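Long-range contacts in aminoglycoside N(3)-acetyltransferase (Enterobacter cloacae, PDB 6NP2), which probably confers aminoglycoside resistance by catalysing acetyl transfer from acetyl-CoA to the 3-amino group of 2-deoxystreptamine antibiotics: residues A[64-69]-A[188-193]; A[59-64]-A[116-121]; A[168-173]-A[221-226]. All coordinates share one frame; numbering follows the deposited sequence.

Contact 1. Residues A[64-69]-A[188-193]. With SIS ((1S,2S,3R,4S,6R)-4,6-diamino-3-{[(2S,3R)-3-amino-6-(aminomethyl)-3,4-dihydro-2H-pyran-2-yl]oxy}-2-hydroxycyclohexyl 3-deoxy-4-C-methyl-3-(methylamino)-beta-L-arabinopyranoside), chain B.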
loop_
_atom_site.group_PDB
_atom_site.type_symbol
_atom_site.label_atom_id
_atom_site.label_comp_id
_atom_site.label_asym_id
_atom_site.label_seq_id
_atom_site.Cartn_x
_atom_site.Cartn_y
_atom_site.Cartn_z
ATOM N N ASP A 64 -2.306 14.398 -5.521
ATOM C CA ASP A 64 -2.429 15.752 -4.997
ATOM C C ASP A 64 -2.798 15.773 -3.522
ATOM O O ASP A 64 -3.398 16.728 -3.038
ATOM C CB ASP A 64 -3.425 16.546 -5.838
ATOM C CG ASP A 64 -2.999 16.633 -7.268
ATOM O OD1 ASP A 64 -1.785 16.781 -7.506
ATOM O OD2 ASP A 64 -3.864 16.529 -8.149
ATOM N N SER A 65 -2.417 14.760 -2.782
ATOM C CA SER A 65 -2.659 14.801 -1.356
ATOM C C SER A 65 -1.938 15.990 -0.725
ATOM O O SER A 65 -0.724 16.130 -0.903
ATOM C CB SER A 65 -2.110 13.534 -0.732
ATOM O OG SER A 65 -2.186 13.648 0.662
ATOM N N PRO A 66 -2.627 16.830 0.055
ATOM C CA PRO A 66 -1.963 17.982 0.683
ATOM C C PRO A 66 -1.293 17.627 2.003
ATOM O O PRO A 66 -1.417 18.351 2.994
ATOM C CB PRO A 66 -3.122 18.960 0.875
ATOM C CG PRO A 66 -4.300 18.068 1.146
ATOM C CD PRO A 66 -4.085 16.857 0.274
ATOM N N TYR A 67 -0.557 16.515 2.014
ATOM C CA TYR A 67 0.088 16.038 3.235
ATOM C C TYR A 67 1.138 17.026 3.732
ATOM O O TYR A 67 1.036 17.563 4.843
ATOM C CB TYR A 67 0.713 14.672 2.949
ATOM C CG TYR A 67 1.291 13.979 4.158
ATOM C CD1 TYR A 67 0.507 13.131 4.922
ATOM C CD2 TYR A 67 2.623 14.150 4.522
ATOM C CE1 TYR A 67 1.018 12.477 6.025
ATOM C CE2 TYR A 67 3.142 13.499 5.630
ATOM C CZ TYR A 67 2.327 12.657 6.373
ATOM O OH TYR A 67 2.801 11.988 7.482
ATOM N N GLU A 68 2.158 17.301 2.914
ATOM C CA GLU A 68 3.219 18.192 3.372
ATOM C C GLU A 68 2.683 19.591 3.622
ATOM O O GLU A 68 3.163 20.289 4.521
ATOM C CB GLU A 68 4.349 18.227 2.345
ATOM C CG GLU A 68 4.991 16.871 2.083
ATOM C CD GLU A 68 5.635 16.264 3.323
ATOM O OE1 GLU A 68 5.903 17.012 4.289
ATOM O OE2 GLU A 68 5.873 15.034 3.333
ATOM N N GLN A 69 1.683 20.008 2.847
ATOM C CA GLN A 69 1.147 21.360 2.931
ATOM C C GLN A 69 0.325 21.585 4.192
ATOM O O GLN A 69 0.121 22.738 4.579
ATOM C CB GLN A 69 0.293 21.654 1.689
ATOM C CG GLN A 69 1.061 21.642 0.369
ATOM C CD GLN A 69 1.165 20.258 -0.284
ATOM O OE1 GLN A 69 0.949 19.225 0.343
ATOM N NE2 GLN A 69 1.506 20.253 -1.568
ATOM N N SER A 188 -4.283 17.453 7.428
ATOM C CA SER A 188 -5.661 17.735 7.060
ATOM C C SER A 188 -5.912 17.294 5.629
ATOM O O SER A 188 -5.068 17.500 4.750
ATOM C CB SER A 188 -5.969 19.243 7.166
ATOM O OG SER A 188 -5.811 19.728 8.489
ATOM N N MET A 189 -7.081 16.700 5.403
ATOM C CA MET A 189 -7.467 16.249 4.073
ATOM C C MET A 189 -8.837 16.798 3.712
ATOM O O MET A 189 -9.720 16.891 4.572
ATOM C CB MET A 189 -7.516 14.719 3.991
ATOM C CG MET A 189 -6.151 14.081 4.170
ATOM S SD MET A 189 -5.076 14.246 2.739
ATOM C CE MET A 189 -3.530 14.761 3.480
ATOM N N PRO A 190 -9.046 17.135 2.442
ATOM C CA PRO A 190 -10.351 17.643 2.011
ATOM C C PRO A 190 -11.185 16.507 1.460
ATOM O O PRO A 190 -10.797 15.891 0.460
ATOM C CB PRO A 190 -9.967 18.659 0.935
ATOM C CG PRO A 190 -8.717 18.108 0.325
ATOM C CD PRO A 190 -8.030 17.277 1.384
ATOM N N LEU A 191 -12.280 16.170 2.142
ATOM C CA LEU A 191 -13.140 15.052 1.778
ATOM C C LEU A 191 -14.404 15.578 1.117
ATOM O O LEU A 191 -14.776 16.738 1.287
ATOM C CB LEU A 191 -13.548 14.243 3.022
ATOM C CG LEU A 191 -12.502 13.758 4.015
ATOM C CD1 LEU A 191 -13.158 12.874 5.070
ATOM C CD2 LEU A 191 -11.420 13.006 3.300
ATOM N N LEU A 192 -15.073 14.707 0.373
ATOM C CA LEU A 192 -16.420 14.977 -0.102
ATOM C C LEU A 192 -17.402 14.307 0.840
ATOM O O LEU A 192 -17.299 13.102 1.098
ATOM C CB LEU A 192 -16.637 14.429 -1.510
ATOM C CG LEU A 192 -15.981 15.174 -2.662
ATOM C CD1 LEU A 192 -16.226 14.410 -3.955
ATOM C CD2 LEU A 192 -16.523 16.588 -2.768
ATOM N N ARG A 193 -18.337 15.090 1.360
ATOM C CA ARG A 193 -19.413 14.574 2.196
ATOM C C ARG A 193 -20.713 15.174 1.680
ATOM O O ARG A 193 -20.924 16.389 1.768
ATOM C CB ARG A 193 -19.164 14.896 3.671
ATOM C CG ARG A 193 -18.069 14.018 4.283
ATOM C CD ARG A 193 -17.733 14.397 5.717
ATOM N NE ARG A 193 -16.819 13.438 6.337
ATOM C CZ ARG A 193 -16.246 13.603 7.527
ATOM N NH1 ARG A 193 -16.480 14.699 8.236
ATOM N NH2 ARG A 193 -15.430 12.673 8.010
HETATM C C11 SIS B . 8.879 6.464 1.980
HETATM C C12 SIS B . 3.750 6.568 3.126
HETATM C C13 SIS B . 3.690 9.972 3.103
HETATM C C21 SIS B . 9.708 5.990 0.786
HETATM C C22 SIS B . 4.432 5.408 3.840
HETATM C C23 SIS B . 2.438 10.527 2.444
HETATM C C31 SIS B . 11.012 6.803 0.765
HETATM C C32 SIS B . 5.659 5.009 3.029
HETATM C C33 SIS B . 2.744 10.950 1.004
HETATM C C41 SIS B . 11.585 6.915 2.156
HETATM C C42 SIS B . 6.622 6.180 2.867
HETATM C C43 SIS B . 3.918 11.927 0.989
HETATM C C51 SIS B . 10.900 6.610 3.229
HETATM C C52 SIS B . 5.938 7.393 2.254
HETATM C C53 SIS B . 5.111 11.367 1.764
HETATM C C61 SIS B . 11.547 6.778 4.584
HETATM C C62 SIS B . 4.700 7.755 3.051
HETATM C C83 SIS B . 4.389 12.178 -0.448
HETATM C C93 SIS B . 1.147 10.942 -0.877
HETATM N N12 SIS B . 2.524 6.939 3.833
HETATM N N21 SIS B . 9.966 4.551 0.918
HETATM N N32 SIS B . 6.396 3.914 3.681
HETATM N N33 SIS B . 1.532 11.568 0.409
HETATM N N61 SIS B . 10.550 7.269 5.547
HETATM O O11 SIS B . 7.660 5.718 2.002
HETATM O O23 SIS B . 1.467 9.494 2.384
HETATM O O43 SIS B . 3.458 13.134 1.590
HETATM O O51 SIS B . 9.617 6.200 3.176
HETATM O O52 SIS B . 6.827 8.503 2.286
HETATM O O53 SIS B . 4.733 10.926 3.069
HETATM O O62 SIS B . 4.071 8.829 2.354
#
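Tyr67, whose CB touches Met189, turns one face of its ring to the bound aminoglycoside SIS. C23 of the methylamino sugar sits 4.0 Å above the centre of the Tyr67 ring, and the sugar ring oxygen O53 also lies over this face. The edge meets the carboxyl carbon CD of Glu68 in the ring plane. Beyond the segments, the ring also meets that of Tyr187.

The motif is an inverse gamma turn centred on Pro66, at the N-cap position of the short helix 67-70. The turn packs against strand 184-193, one arm of a two-stranded antiparallel sheet. A weak bond from Tyr67 N to Ser65 O, 2.9 Å, closes it. No hydrogen bond joins the two segments.

Met189 supplies most of the touching surface on the strand. Its CG lies anti to the carbonyl carbon (chi1 -65°), and bends at the next two torsions bring SD and CE to the turn. The Met189 side chain runs obliquely across Pro66, with SD 3.7 Å from Pro66 CD. The terminal CE lies 3.3 Å from Ser65 OG, a hydroxyl already hydrogen-bonded to Asp118 OD1. Tyr67 CB points away from the strand, and with CG anti to the backbone N (chi1 -174°) the ring lies against the sugar.

The two prolines face each other, with Pro66 CG 3.8 Å from Pro190 CD. The same Pro66 CG rests 3.7 Å from Ser188 O.

Contact 2. Residues A[59-64]-A[116-121]. With SIS ((1S,2S,3R,4S,6R)-4,6-diamino-3-{[(2S,3R)-3-amino-6-(aminomethyl)-3,4-dihydro-2H-pyran-2-yl]oxy}-2-hydroxycyclohexyl 3-deoxy-4-C-methyl-3-(methylamino)-beta-L-arabinopyranoside), chain B.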
loop_
_atom_site.group_PDB
_atom_site.type_symbol
_atom_site.label_atom_id
_atom_site.label_comp_id
_atom_site.label_asym_id
_atom_site.label_seq_id
_atom_site.Cartn_x
_atom_site.Cartn_y
_atom_site.Cartn_z
ATOM N N PHE A 59 -1.960 -0.000 -2.531
ATOM C CA PHE A 59 -1.843 1.296 -1.856
ATOM C C PHE A 59 -1.558 2.334 -2.931
ATOM O O PHE A 59 -0.434 2.438 -3.422
ATOM C CB PHE A 59 -0.719 1.241 -0.828
ATOM C CG PHE A 59 -0.354 2.575 -0.247
ATOM C CD1 PHE A 59 -1.315 3.513 0.076
ATOM C CD2 PHE A 59 0.971 2.896 -0.036
ATOM C CE1 PHE A 59 -0.954 4.735 0.605
ATOM C CE2 PHE A 59 1.330 4.112 0.499
ATOM C CZ PHE A 59 0.371 5.025 0.819
ATOM N N VAL A 60 -2.582 3.099 -3.321
ATOM C CA VAL A 60 -2.450 4.012 -4.451
ATOM C C VAL A 60 -2.317 5.478 -4.041
ATOM O O VAL A 60 -1.737 6.270 -4.785
ATOM C CB VAL A 60 -3.586 3.816 -5.474
ATOM C CG1 VAL A 60 -3.690 2.345 -5.889
ATOM C CG2 VAL A 60 -4.927 4.297 -4.954
ATOM N N SER A 61 -2.842 5.851 -2.876
ATOM C CA SER A 61 -2.742 7.234 -2.385
ATOM C C SER A 61 -3.349 8.189 -3.411
ATOM O O SER A 61 -4.320 7.831 -4.094
ATOM C CB SER A 61 -1.311 7.520 -1.987
ATOM O OG SER A 61 -1.167 8.800 -1.371
ATOM N N TRP A 62 -2.802 9.397 -3.492
ATOM C CA TRP A 62 -3.390 10.465 -4.284
ATOM C C TRP A 62 -2.277 11.404 -4.711
ATOM O O TRP A 62 -1.531 11.911 -3.867
ATOM C CB TRP A 62 -4.396 11.217 -3.423
ATOM C CG TRP A 62 -5.065 12.398 -4.051
ATOM C CD1 TRP A 62 -5.227 12.666 -5.384
ATOM C CD2 TRP A 62 -5.709 13.467 -3.352
ATOM N NE1 TRP A 62 -5.923 13.848 -5.552
ATOM C CE2 TRP A 62 -6.231 14.351 -4.316
ATOM C CE3 TRP A 62 -5.901 13.761 -1.998
ATOM C CZ2 TRP A 62 -6.928 15.496 -3.969
ATOM C CZ3 TRP A 62 -6.590 14.898 -1.659
ATOM C CH2 TRP A 62 -7.090 15.758 -2.636
ATOM N N ARG A 63 -2.173 11.634 -6.018
ATOM C CA ARG A 63 -1.172 12.529 -6.584
ATOM C C ARG A 63 -1.134 13.859 -5.854
ATOM O O ARG A 63 -0.054 14.420 -5.617
ATOM C CB ARG A 63 -1.520 12.787 -8.050
ATOM C CG ARG A 63 -0.501 13.612 -8.808
ATOM C CD ARG A 63 -1.019 13.979 -10.181
ATOM N NE ARG A 63 -2.027 15.031 -10.096
ATOM C CZ ARG A 63 -2.631 15.586 -11.141
ATOM N NH1 ARG A 63 -2.360 15.155 -12.366
ATOM N NH2 ARG A 63 -3.528 16.548 -10.958
ATOM N N ASP A 64 -2.306 14.398 -5.521
ATOM C CA ASP A 64 -2.429 15.752 -4.997
ATOM C C ASP A 64 -2.798 15.773 -3.522
ATOM O O ASP A 64 -3.398 16.728 -3.038
ATOM C CB ASP A 64 -3.425 16.546 -5.838
ATOM C CG ASP A 64 -2.999 16.633 -7.268
ATOM O OD1 ASP A 64 -1.785 16.781 -7.506
ATOM O OD2 ASP A 64 -3.864 16.529 -8.149
ATOM N N HIS A 116 -9.879 7.296 2.341
ATOM C CA HIS A 116 -8.822 8.051 3.000
ATOM C C HIS A 116 -7.958 8.696 1.927
ATOM O O HIS A 116 -7.315 7.985 1.160
ATOM C CB HIS A 116 -7.989 7.097 3.836
ATOM C CG HIS A 116 -7.074 7.775 4.799
ATOM N ND1 HIS A 116 -6.097 8.663 4.408
ATOM C CD2 HIS A 116 -6.974 7.655 6.141
ATOM C CE1 HIS A 116 -5.435 9.065 5.477
ATOM N NE2 HIS A 116 -5.945 8.461 6.537
ATOM N N PRO A 117 -7.914 10.025 1.820
ATOM C CA PRO A 117 -7.263 10.598 0.635
ATOM C C PRO A 117 -5.775 10.337 0.561
ATOM O O PRO A 117 -5.239 10.154 -0.533
ATOM C CB PRO A 117 -7.607 12.090 0.735
ATOM C CG PRO A 117 -8.868 12.107 1.516
ATOM C CD PRO A 117 -8.673 11.049 2.556
ATOM N N ASP A 118 -5.074 10.332 1.688
ATOM C CA ASP A 118 -3.632 10.134 1.664
ATOM C C ASP A 118 -3.256 8.661 1.660
ATOM O O ASP A 118 -2.266 8.274 1.033
ATOM C CB ASP A 118 -2.958 10.852 2.833
ATOM C CG ASP A 118 -1.451 10.882 2.681
ATOM O OD1 ASP A 118 -0.949 11.568 1.756
ATOM O OD2 ASP A 118 -0.774 10.199 3.474
ATOM N N ALA A 119 -4.026 7.836 2.359
ATOM C CA ALA A 119 -3.745 6.407 2.471
ATOM C C ALA A 119 -4.576 5.574 1.491
ATOM O O ALA A 119 -4.675 4.355 1.650
ATOM C CB ALA A 119 -3.981 5.954 3.909
ATOM N N SER A 120 -5.114 6.197 0.444
ATOM C CA SER A 120 -6.146 5.551 -0.361
ATOM C C SER A 120 -5.683 4.212 -0.931
ATOM O O SER A 120 -4.583 4.085 -1.481
ATOM C CB SER A 120 -6.564 6.483 -1.495
ATOM O OG SER A 120 -7.677 5.971 -2.204
ATOM N N MET A 121 -6.556 3.226 -0.810
ATOM C CA MET A 121 -6.332 1.871 -1.293
ATOM C C MET A 121 -7.345 1.533 -2.383
ATOM O O MET A 121 -8.526 1.869 -2.273
ATOM C CB MET A 121 -6.542 0.896 -0.131
ATOM C CG MET A 121 -5.715 1.187 1.121
ATOM S SD MET A 121 -4.049 0.550 0.945
ATOM C CE MET A 121 -3.198 1.296 2.298
HETATM C C11 SIS B . 8.879 6.464 1.980
HETATM C C12 SIS B . 3.750 6.568 3.126
HETATM C C13 SIS B . 3.690 9.972 3.103
HETATM C C21 SIS B . 9.708 5.990 0.786
HETATM C C22 SIS B . 4.432 5.408 3.840
HETATM C C23 SIS B . 2.438 10.527 2.444
HETATM C C31 SIS B . 11.012 6.803 0.765
HETATM C C32 SIS B . 5.659 5.009 3.029
HETATM C C33 SIS B . 2.744 10.950 1.004
HETATM C C41 SIS B . 11.585 6.915 2.156
HETATM C C42 SIS B . 6.622 6.180 2.867
HETATM C C43 SIS B . 3.918 11.927 0.989
HETATM C C51 SIS B . 10.900 6.610 3.229
HETATM C C52 SIS B . 5.938 7.393 2.254
HETATM C C53 SIS B . 5.111 11.367 1.764
HETATM C C61 SIS B . 11.547 6.778 4.584
HETATM C C62 SIS B . 4.700 7.755 3.051
HETATM C C83 SIS B . 4.389 12.178 -0.448
HETATM C C93 SIS B . 1.147 10.942 -0.877
HETATM N N12 SIS B . 2.524 6.939 3.833
HETATM N N21 SIS B . 9.966 4.551 0.918
HETATM N N32 SIS B . 6.396 3.914 3.681
HETATM N N33 SIS B . 1.532 11.568 0.409
HETATM N N61 SIS B . 10.550 7.269 5.547
HETATM O O11 SIS B . 7.660 5.718 2.002
HETATM O O23 SIS B . 1.467 9.494 2.384
HETATM O O43 SIS B . 3.458 13.134 1.590
HETATM O O51 SIS B . 9.617 6.200 3.176
HETATM O O52 SIS B . 6.827 8.503 2.286
HETATM O O53 SIS B . 4.733 10.926 3.069
HETATM O O62 SIS B . 4.071 8.829 2.354
#
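Phe59 and Met121 form an antiparallel, non-hydrogen-bonded pair where strands 55-59 and 121-124 of the mixed sheet meet. Both side chains lie on the same face of the sheet. The Met121 chain is bent at chi2, CE packs 3.7 Å from Phe59 CD1, and SD makes an oblique Met-aromatic contact with the ring. Met121 has two conformers, so this holds for one. The Phe59 ring turns an edge to the 118-119 backbone, with Asp118 O and Ala119 CA near its plane.

Ser120 O accepts from both Val60 N (2.9 Å) and Ser61 N (2.8 Å); the second bond is the straighter, at 166°. Ser61 extends OG anti to its own N (chi1 -174°) and donates to Asp118 O at 2.7 Å.

The Trp62 and Pro117 side chains cross obliquely, CE3 of the six-membered ring lying 3.6 Å from Pro117 CB. Trp62 CB lies 3.2 Å from Pro117 O, a buried carbonyl with no hydrogen-bond partner in the model.

Asp118 points CB away from 59-64; with CG anti to the backbone N (chi1 -169°), its carboxylate meets the antibiotic SIS. OD1 accepts from the methylamino N33 at 2.8 Å, and OD2 from the hydroxyl O23 at 2.6 Å. Ser61 holds the Asp118 carbonyl, while the two carboxylate oxygens bind neighbouring groups of one sugar. A carboxylate here probably suits a cationic amine.

Contact 3. Residues A[168-173]-A[221-226]; sequences TALHYA and DAVERI. With SIS ((1S,2S,3R,4S,6R)-4,6-diamino-3-{[(2S,3R)-3-amino-6-(aminomethyl)-3,4-dihydro-2H-pyran-2-yl]oxy}-2-hydroxycyclohexyl 3-deoxy-4-C-methyl-3-(methylamino)-beta-L-arabinopyranoside), chain B.
His171 and Val223 meet at about a right angle where helix 170-176 packs beside the start of helix 222-233. From CB, the His171 side chain sets CG beside the backbone N and anti to the carbonyl carbon (chi1 -65°), which turns the imidazole to helix 222-233 and the ligand. ND1 lies 3.7 Å from Val223 CG2 and is hydrogen-bonded to Glu174 OE2. CE1 is nearer to the same methyl, at 3.5 Å. This is a CH-pi contact: the methyl stands over one face, offset toward the rim. At the tip, NE2 accepts from SIS N32 at 2.9 Å, and the amine lies at the ring edge, in plane.

Next along the interface, Leu170 packs on helix 222-233. Its side chain runs slantwise past that of Ile226, CD2 to CG2 3.9 Å. Asp221 caps the second helix: OD1 accepts from Glu224 N at 2.9 Å.

N32 is the 3-amino group of the deoxystreptamine ring, the group that takes the acetyl. The Glu174 bond and Val223 probably help fix the imidazole's orientation toward that amine. His171 and Thr168 also belong to the acetyl-CoA site, so acceptor and donor sites meet here.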
loop_
_atom_site.group_PDB
_atom_site.type_symbol
_atom_site.label_atom_id
_atom_site.label_comp_id
_atom_site.label_asym_id
_atom_site.label_seq_id
_atom_site.Cartn_x
_atom_site.Cartn_y
_atom_site.Cartn_z
ATOM N N THR A 168 3.979 -1.775 2.590
ATOM C CA THR A 168 3.030 -0.920 3.295
ATOM C C THR A 168 2.369 -1.635 4.461
ATOM O O THR A 168 2.064 -1.010 5.486
ATOM C CB THR A 168 1.958 -0.449 2.313
ATOM O OG1 THR A 168 2.583 0.017 1.118
ATOM C CG2 THR A 168 1.114 0.652 2.915
ATOM N N ALA A 169 2.106 -2.932 4.327
ATOM C CA ALA A 169 1.401 -3.629 5.391
ATOM C C ALA A 169 2.145 -3.562 6.715
ATOM O O ALA A 169 1.516 -3.677 7.775
ATOM C CB ALA A 169 1.142 -5.078 5.000
ATOM N N LEU A 170 3.471 -3.393 6.687
ATOM C CA LEU A 170 4.219 -3.311 7.944
ATOM C C LEU A 170 3.902 -2.048 8.738
ATOM O O LEU A 170 4.197 -2.007 9.939
ATOM C CB LEU A 170 5.722 -3.475 7.713
ATOM C CG LEU A 170 6.170 -4.932 7.663
ATOM C CD1 LEU A 170 7.583 -5.028 7.085
ATOM C CD2 LEU A 170 6.076 -5.574 9.042
ATOM N N HIS A 171 3.279 -1.043 8.135
ATOM C CA HIS A 171 2.801 0.072 8.940
ATOM C C HIS A 171 1.710 -0.353 9.912
ATOM O O HIS A 171 1.512 0.323 10.929
ATOM C CB HIS A 171 2.340 1.227 8.061
ATOM C CG HIS A 171 3.443 1.842 7.262
ATOM N ND1 HIS A 171 4.548 2.426 7.847
ATOM C CD2 HIS A 171 3.603 1.996 5.928
ATOM C CE1 HIS A 171 5.355 2.875 6.899
ATOM N NE2 HIS A 171 4.802 2.629 5.725
ATOM N N TYR A 172 1.042 -1.487 9.682
ATOM C CA TYR A 172 0.130 -2.013 10.688
ATOM C C TYR A 172 0.896 -2.439 11.937
ATOM O O TYR A 172 0.448 -2.194 13.068
ATOM C CB TYR A 172 -0.658 -3.201 10.112
ATOM C CG TYR A 172 -1.653 -3.796 11.094
ATOM C CD1 TYR A 172 -1.235 -4.677 12.070
ATOM C CD2 TYR A 172 -3.005 -3.463 11.053
ATOM C CE1 TYR A 172 -2.108 -5.192 12.985
ATOM C CE2 TYR A 172 -3.890 -3.981 11.970
ATOM C CZ TYR A 172 -3.438 -4.851 12.926
ATOM O OH TYR A 172 -4.314 -5.356 13.853
ATOM N N ALA A 173 2.048 -3.093 11.761
ATOM C CA ALA A 173 2.857 -3.486 12.910
ATOM C C ALA A 173 3.284 -2.273 13.717
ATOM O O ALA A 173 3.267 -2.304 14.953
ATOM C CB ALA A 173 4.080 -4.274 12.445
ATOM N N ASP A 221 13.758 3.317 7.450
ATOM C CA ASP A 221 12.719 3.315 8.460
ATOM C C ASP A 221 12.579 1.913 9.050
ATOM O O ASP A 221 13.329 0.986 8.716
ATOM C CB ASP A 221 11.410 3.855 7.881
ATOM C CG ASP A 221 10.735 2.896 6.915
ATOM O OD1 ASP A 221 11.380 1.961 6.409
ATOM O OD2 ASP A 221 9.540 3.116 6.655
ATOM N N ALA A 222 11.625 1.757 9.968
ATOM C CA ALA A 222 11.457 0.461 10.613
ATOM C C ALA A 222 10.924 -0.580 9.641
ATOM O O ALA A 222 11.293 -1.752 9.734
ATOM C CB ALA A 222 10.546 0.567 11.826
ATOM N N VAL A 223 10.042 -0.184 8.718
ATOM C CA VAL A 223 9.555 -1.120 7.701
ATOM C C VAL A 223 10.729 -1.772 6.988
ATOM O O VAL A 223 10.797 -2.998 6.852
ATOM C CB VAL A 223 8.631 -0.392 6.706
ATOM C CG1 VAL A 223 8.286 -1.290 5.496
ATOM C CG2 VAL A 223 7.374 0.058 7.399
ATOM N N GLU A 224 11.664 -0.952 6.504
ATOM C CA GLU A 224 12.797 -1.483 5.761
ATOM C C GLU A 224 13.641 -2.400 6.630
ATOM O O GLU A 224 14.079 -3.468 6.186
ATOM C CB GLU A 224 13.643 -0.339 5.204
ATOM C CG GLU A 224 14.863 -0.824 4.450
ATOM C CD GLU A 224 15.627 0.278 3.740
ATOM O OE1 GLU A 224 16.759 -0.000 3.295
ATOM O OE2 GLU A 224 15.107 1.408 3.622
ATOM N N ARG A 225 13.917 -1.981 7.864
ATOM C CA ARG A 225 14.748 -2.796 8.736
ATOM C C ARG A 225 14.075 -4.120 9.065
ATOM O O ARG A 225 14.727 -5.168 9.075
ATOM C CB ARG A 225 15.063 -2.023 10.002
ATOM C CG ARG A 225 15.910 -0.811 9.700
ATOM C CD ARG A 225 16.412 -0.122 10.912
ATOM N NE ARG A 225 16.496 1.309 10.654
ATOM C CZ ARG A 225 17.292 2.145 11.308
ATOM N NH1 ARG A 225 18.092 1.696 12.269
ATOM N NH2 ARG A 225 17.281 3.440 10.997
ATOM N N ILE A 226 12.778 -4.089 9.362
ATOM C CA ILE A 226 12.043 -5.318 9.651
ATOM C C ILE A 226 12.069 -6.243 8.450
ATOM O O ILE A 226 12.339 -7.442 8.573
ATOM C CB ILE A 226 10.599 -4.988 10.048
ATOM C CG1 ILE A 226 10.557 -4.278 11.405
ATOM C CG2 ILE A 226 9.752 -6.262 10.078
ATOM C CD1 ILE A 226 9.230 -3.594 11.675
HETATM C C11 SIS B . 8.879 6.464 1.980
HETATM C C12 SIS B . 3.750 6.568 3.126
HETATM C C13 SIS B . 3.690 9.972 3.103
HETATM C C21 SIS B . 9.708 5.990 0.786
HETATM C C22 SIS B . 4.432 5.408 3.840
HETATM C C23 SIS B . 2.438 10.527 2.444
HETATM C C31 SIS B . 11.012 6.803 0.765
HETATM C C32 SIS B . 5.659 5.009 3.029
HETATM C C33 SIS B . 2.744 10.950 1.004
HETATM C C41 SIS B . 11.585 6.915 2.156
HETATM C C42 SIS B . 6.622 6.180 2.867
HETATM C C43 SIS B . 3.918 11.927 0.989
HETATM C C51 SIS B . 10.900 6.610 3.229
HETATM C C52 SIS B . 5.938 7.393 2.254
HETATM C C53 SIS B . 5.111 11.367 1.764
HETATM C C61 SIS B . 11.547 6.778 4.584
HETATM C C62 SIS B . 4.700 7.755 3.051
HETATM C C83 SIS B . 4.389 12.178 -0.448
HETATM C C93 SIS B . 1.147 10.942 -0.877
HETATM N N12 SIS B . 2.524 6.939 3.833
HETATM N N21 SIS B . 9.966 4.551 0.918
HETATM N N32 SIS B . 6.396 3.914 3.681
HETATM N N33 SIS B . 1.532 11.568 0.409
HETATM N N61 SIS B . 10.550 7.269 5.547
HETATM O O11 SIS B . 7.660 5.718 2.002
HETATM O O23 SIS B . 1.467 9.494 2.384
HETATM O O43 SIS B . 3.458 13.134 1.590
HETATM O O51 SIS B . 9.617 6.200 3.176
HETATM O O52 SIS B . 6.827 8.503 2.286
HETATM O O53 SIS B . 4.733 10.926 3.069
HETATM O O62 SIS B . 4.071 8.829 2.354
#

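The three contacts line one pocket, and each touches SIS. Contacts 1 and 2 are neighbours, with centres about 10 Å apart, and share Asp64. Ser65 OG of contact 1 is hydrogen-bonded to Asp118 OD1 of contact 2 at 2.7 Å, which would steady the ligand-binding carboxylate. Leu191 and Met189 also pack on Pro117. Contact 2 hydrogen-bonds the methylamino sugar and contact 1 packs on it, whereas contact 3 meets the 3-amino group of the central ring. The centre of contact 3 lies about 18 Å from that of contact 2 and 24 Å from that of contact 1. Phe59 CD2 of contact 2 packs 3.5 Å from OG1 of Thr168, a residue of the acetyl-CoA site.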